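Local coordinates for protein cytochrome C (Thioalkalivibrio paradoxus ARh 1, PDB 5N1T) that binds heme c covalently, with a histidine and a methionine as axial iron ligands, and probably serves in electron transfer, at residues B[63-71]-B[84-92]. Residues are numbered along the deposited sequence; the frame is centred on the assembly and turned at random.
Sequences IAETMLAFR and ASGYSEDEI. With HEC (heme c), chain F.
The backbone carbonyl oxygen of Tyr87 accepts two hydrogen bonds from Arg71, whose guanidinium group comes at it side-on. NE of Arg71 lies 3.0 Å from Tyr87 O and meets it almost end-on to the C=O bond (166°), whereas Arg71 NH2, 3.2 Å from the same Tyr87 O, points its N-H at a lone pair of that oxygen, in the carbonyl plane. Both bonds are noticeably bent, as sharing one acceptor requires. The arginine reaches this point because CG stands anti to the backbone N (chi1 -151°) and the chain then runs extended to NE, its CD passing 3.6 Å from Ile92 CD1. Glu89 OE2 sits 4.1 Å from Arg71 NH1 but well out of the guanidinium plane, so the two charges attract without a salt bridge or hydrogen bond. Farther along, Ile92 fits as a knob among Ala64, Met67, Leu68 and Arg71. The bends of Met67 at chi2 and chi3 bring SD to 3.7 Å from the heme methyl CMB and put CE between that methyl and Ile92 CG1, 3.8 Å from the latter. Ala84 CB rests against Met67 O, and Phe70 turns its ring edge to the porphyrin, also touching the axial ligand Met80. A type I turn over Ala84–Tyr87 leads to the last helix, 89-101, which opens with a capping box: Glu91 N bonds to Ser88 OG, and Ser88 N to Glu91 OE1 at 2.8 Å. The contact thus joins helix 60-72 to the start of the C-terminal helix of a cytochrome c fold, pairing an apolar, heme-lining side with a polar outer side where two N-H groups on one carbonyl fix the guanidinium's rotation.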
loop_
_atom_site.group_PDB
_atom_site.type_symbol
_atom_site.label_atom_id
_atom_site.label_comp_id
_atom_site.label_asym_id
_atom_site.label_seq_id
_atom_site.Cartn_x
_atom_site.Cartn_y
_atom_site.Cartn_z
ATOM N N ILE B 63 11.093 -31.657 -23.630
ATOM C CA ILE B 63 11.018 -31.021 -22.334
ATOM C C ILE B 63 12.375 -31.123 -21.660
ATOM O O ILE B 63 12.968 -30.097 -21.343
ATOM C CB ILE B 63 9.891 -31.552 -21.441
ATOM C CG1 ILE B 63 8.513 -31.211 -22.074
ATOM C CG2 ILE B 63 10.051 -30.960 -20.033
ATOM C CD1 ILE B 63 7.287 -31.912 -21.459
ATOM N N ALA B 64 12.892 -32.336 -21.494
ATOM C CA ALA B 64 14.159 -32.508 -20.774
ATOM C C ALA B 64 15.255 -31.666 -21.434
ATOM O O ALA B 64 15.969 -30.952 -20.753
ATOM C CB ALA B 64 14.564 -33.989 -20.684
ATOM N N GLU B 65 15.334 -31.716 -22.766
ATOM C CA GLU B 65 16.474 -31.173 -23.488
ATOM C C GLU B 65 16.492 -29.660 -23.340
ATOM O O GLU B 65 17.564 -29.074 -23.310
ATOM C CB GLU B 65 16.496 -31.639 -24.959
ATOM N N THR B 66 15.313 -29.043 -23.200
ATOM C CA THR B 66 15.222 -27.567 -23.024
ATOM C C THR B 66 15.227 -27.068 -21.577
ATOM O O THR B 66 15.725 -25.976 -21.309
ATOM C CB THR B 66 14.116 -26.892 -23.873
ATOM O OG1 THR B 66 12.880 -27.584 -23.697
ATOM C CG2 THR B 66 14.515 -26.900 -25.380
ATOM N N MET B 67 14.718 -27.884 -20.652
ATOM C CA MET B 67 14.944 -27.676 -19.223
ATOM C C MET B 67 16.430 -27.453 -19.010
ATOM O O MET B 67 16.839 -26.387 -18.542
ATOM C CB MET B 67 14.500 -28.885 -18.403
ATOM C CG MET B 67 13.007 -29.063 -18.254
ATOM S SD MET B 67 12.317 -27.726 -17.288
ATOM C CE MET B 67 12.364 -28.462 -15.657
ATOM N N LEU B 68 17.225 -28.443 -19.426
ATOM C CA LEU B 68 18.684 -28.420 -19.268
ATOM C C LEU B 68 19.304 -27.243 -20.005
ATOM O O LEU B 68 20.275 -26.655 -19.492
ATOM C CB LEU B 68 19.328 -29.737 -19.723
ATOM C CG LEU B 68 18.805 -31.041 -19.111
ATOM C CD1 LEU B 68 18.889 -32.158 -20.138
ATOM C CD2 LEU B 68 19.504 -31.446 -17.815
ATOM N N ALA B 69 18.735 -26.910 -21.181
ATOM C CA ALA B 69 19.158 -25.754 -21.998
ATOM C C ALA B 69 18.954 -24.410 -21.275
ATOM O O ALA B 69 19.799 -23.500 -21.365
ATOM C CB ALA B 69 18.438 -25.746 -23.344
ATOM N N PHE B 70 17.824 -24.304 -20.567
ATOM C CA PHE B 70 17.495 -23.122 -19.776
ATOM C C PHE B 70 18.410 -23.086 -18.563
ATOM O O PHE B 70 18.981 -22.032 -18.232
ATOM C CB PHE B 70 16.046 -23.175 -19.310
ATOM C CG PHE B 70 15.028 -22.733 -20.341
ATOM C CD1 PHE B 70 15.195 -21.561 -21.073
ATOM C CD2 PHE B 70 13.856 -23.477 -20.536
ATOM C CE1 PHE B 70 14.224 -21.149 -21.988
ATOM C CE2 PHE B 70 12.887 -23.076 -21.441
ATOM C CZ PHE B 70 13.064 -21.911 -22.176
ATOM N N ARG B 71 18.569 -24.254 -17.944
ATOM C CA ARG B 71 19.391 -24.429 -16.776
ATOM C C ARG B 71 20.834 -23.893 -16.925
ATOM O O ARG B 71 21.309 -23.119 -16.103
ATOM C CB ARG B 71 19.386 -25.904 -16.449
ATOM C CG ARG B 71 19.560 -26.286 -15.003
ATOM C CD ARG B 71 19.344 -27.786 -14.934
ATOM N NE ARG B 71 19.708 -28.350 -13.637
ATOM C CZ ARG B 71 20.892 -28.888 -13.348
ATOM N NH1 ARG B 71 21.853 -28.940 -14.260
ATOM N NH2 ARG B 71 21.111 -29.386 -12.137
ATOM N N ALA B 84 14.197 -24.012 -13.651
ATOM C CA ALA B 84 14.990 -25.159 -14.125
ATOM C C ALA B 84 16.210 -25.558 -13.250
ATOM O O ALA B 84 16.415 -26.759 -12.987
ATOM C CB ALA B 84 15.410 -24.946 -15.581
ATOM N N SER B 85 16.981 -24.552 -12.804
ATOM C CA SER B 85 18.123 -24.705 -11.901
ATOM C C SER B 85 17.730 -25.293 -10.536
ATOM O O SER B 85 18.558 -25.861 -9.816
ATOM C CB SER B 85 18.801 -23.344 -11.690
ATOM O OG SER B 85 19.443 -22.863 -12.879
ATOM N N GLY B 86 16.458 -25.173 -10.185
ATOM C CA GLY B 86 15.956 -25.716 -8.936
ATOM C C GLY B 86 15.869 -27.222 -8.905
ATOM O O GLY B 86 15.698 -27.816 -7.827
ATOM N N TYR B 87 15.987 -27.838 -10.086
ATOM C CA TYR B 87 15.942 -29.290 -10.222
ATOM C C TYR B 87 17.252 -29.939 -10.627
ATOM O O TYR B 87 18.058 -29.356 -11.361
ATOM C CB TYR B 87 14.888 -29.666 -11.231
ATOM C CG TYR B 87 13.559 -29.081 -10.932
ATOM C CD1 TYR B 87 12.746 -29.623 -9.921
ATOM C CD2 TYR B 87 13.110 -27.976 -11.630
ATOM C CE1 TYR B 87 11.514 -29.082 -9.629
ATOM C CE2 TYR B 87 11.883 -27.429 -11.347
ATOM C CZ TYR B 87 11.087 -27.981 -10.357
ATOM O OH TYR B 87 9.845 -27.425 -10.107
ATOM N N SER B 88 17.441 -31.165 -10.160
ATOM C CA SER B 88 18.525 -32.008 -10.616
ATOM C C SER B 88 18.208 -32.608 -11.995
ATOM O O SER B 88 17.055 -32.596 -12.453
ATOM C CB SER B 88 18.715 -33.131 -9.613
ATOM O OG SER B 88 17.678 -34.073 -9.771
ATOM N N GLU B 89 19.240 -33.151 -12.633
ATOM C CA GLU B 89 19.124 -33.891 -13.902
ATOM C C GLU B 89 18.173 -35.094 -13.845
ATOM O O GLU B 89 17.428 -35.334 -14.790
ATOM C CB GLU B 89 20.506 -34.324 -14.397
ATOM C CG GLU B 89 21.491 -33.168 -14.536
ATOM C CD GLU B 89 22.537 -33.414 -15.597
ATOM O OE1 GLU B 89 22.668 -34.589 -16.032
ATOM O OE2 GLU B 89 23.211 -32.426 -15.994
ATOM N N ASP B 90 18.201 -35.836 -12.736
ATOM C CA ASP B 90 17.239 -36.920 -12.476
ATOM C C ASP B 90 15.795 -36.460 -12.403
ATOM O O ASP B 90 14.907 -37.075 -13.012
ATOM C CB ASP B 90 17.587 -37.644 -11.178
ATOM C CG ASP B 90 18.477 -38.817 -11.412
ATOM O OD1 ASP B 90 19.255 -38.753 -12.390
ATOM O OD2 ASP B 90 18.381 -39.799 -10.636
ATOM N N GLU B 91 15.576 -35.377 -11.649
ATOM C CA GLU B 91 14.248 -34.811 -11.456
ATOM C C GLU B 91 13.696 -34.266 -12.771
ATOM O O GLU B 91 12.525 -34.511 -13.076
ATOM C CB GLU B 91 14.271 -33.744 -10.372
ATOM C CG GLU B 91 14.469 -34.299 -8.964
ATOM C CD GLU B 91 14.913 -33.236 -7.972
ATOM O OE1 GLU B 91 15.449 -32.166 -8.386
ATOM O OE2 GLU B 91 14.709 -33.478 -6.765
ATOM N N ILE B 92 14.549 -33.575 -13.543
ATOM C CA ILE B 92 14.221 -33.109 -14.893
ATOM C C ILE B 92 13.712 -34.228 -15.830
ATOM O O ILE B 92 12.763 -34.015 -16.607
ATOM C CB ILE B 92 15.390 -32.298 -15.487
ATOM C CG1 ILE B 92 15.247 -30.833 -15.069
ATOM C CG2 ILE B 92 15.378 -32.325 -16.996
ATOM C CD1 ILE B 92 16.547 -30.110 -14.777
HETATM FE FE HEC F . 8.137 -23.176 -17.943
HETATM C CHA HEC F . 9.051 -21.866 -21.037
HETATM C CHB HEC F . 8.744 -26.302 -19.103
HETATM C CHC HEC F . 7.831 -24.426 -14.693
HETATM C CHD HEC F . 7.116 -20.132 -16.926
HETATM N NA HEC F . 8.805 -23.934 -19.766
HETATM C C1A HEC F . 9.091 -23.317 -20.915
HETATM C C2A HEC F . 9.494 -24.192 -22.051
HETATM C C3A HEC F . 9.412 -25.526 -21.452
HETATM C C4A HEC F . 8.984 -25.225 -20.067
HETATM C CMA HEC F . 9.694 -26.878 -22.028
HETATM C CAA HEC F . 9.862 -23.787 -23.457
HETATM C CBA HEC F . 8.504 -23.817 -24.164
HETATM C CGA HEC F . 8.539 -23.566 -25.666
HETATM O O1A HEC F . 9.539 -23.054 -26.214
HETATM O O2A HEC F . 7.529 -23.873 -26.340
HETATM N NB HEC F . 8.280 -25.050 -17.038
HETATM C C1B HEC F . 8.524 -26.215 -17.680
HETATM C C2B HEC F . 8.559 -27.436 -16.860
HETATM C C3B HEC F . 8.320 -26.904 -15.523
HETATM C C4B HEC F . 8.141 -25.416 -15.735
HETATM C CMB HEC F . 8.826 -28.865 -17.246
HETATM C CAB HEC F . 8.321 -27.847 -14.375
HETATM C CBB HEC F . 8.112 -27.541 -12.944
HETATM N NC HEC F . 7.549 -22.412 -16.091
HETATM C C1C HEC F . 7.434 -23.021 -14.888
HETATM C C2C HEC F . 6.949 -22.147 -13.774
HETATM C C3C HEC F . 6.767 -20.853 -14.482
HETATM C C4C HEC F . 7.143 -21.150 -15.873
HETATM C CMC HEC F . 6.739 -22.534 -12.340
HETATM C CAC HEC F . 6.270 -19.503 -14.081
HETATM C CBC HEC F . 5.920 -19.072 -12.709
HETATM N ND HEC F . 8.101 -21.318 -18.832
HETATM C C1D HEC F . 7.709 -20.180 -18.272
HETATM C C2D HEC F . 7.829 -18.984 -19.139
HETATM C C3D HEC F . 8.401 -19.531 -20.380
HETATM C C4D HEC F . 8.525 -20.954 -20.045
HETATM C CMD HEC F . 7.439 -17.573 -18.863
HETATM C CAD HEC F . 8.799 -18.838 -21.643
HETATM C CBD HEC F . 10.320 -18.799 -21.524
HETATM C CGD HEC F . 10.877 -17.675 -20.673
HETATM O O1D HEC F . 10.725 -16.489 -21.042
HETATM O O2D HEC F . 11.504 -17.975 -19.632
#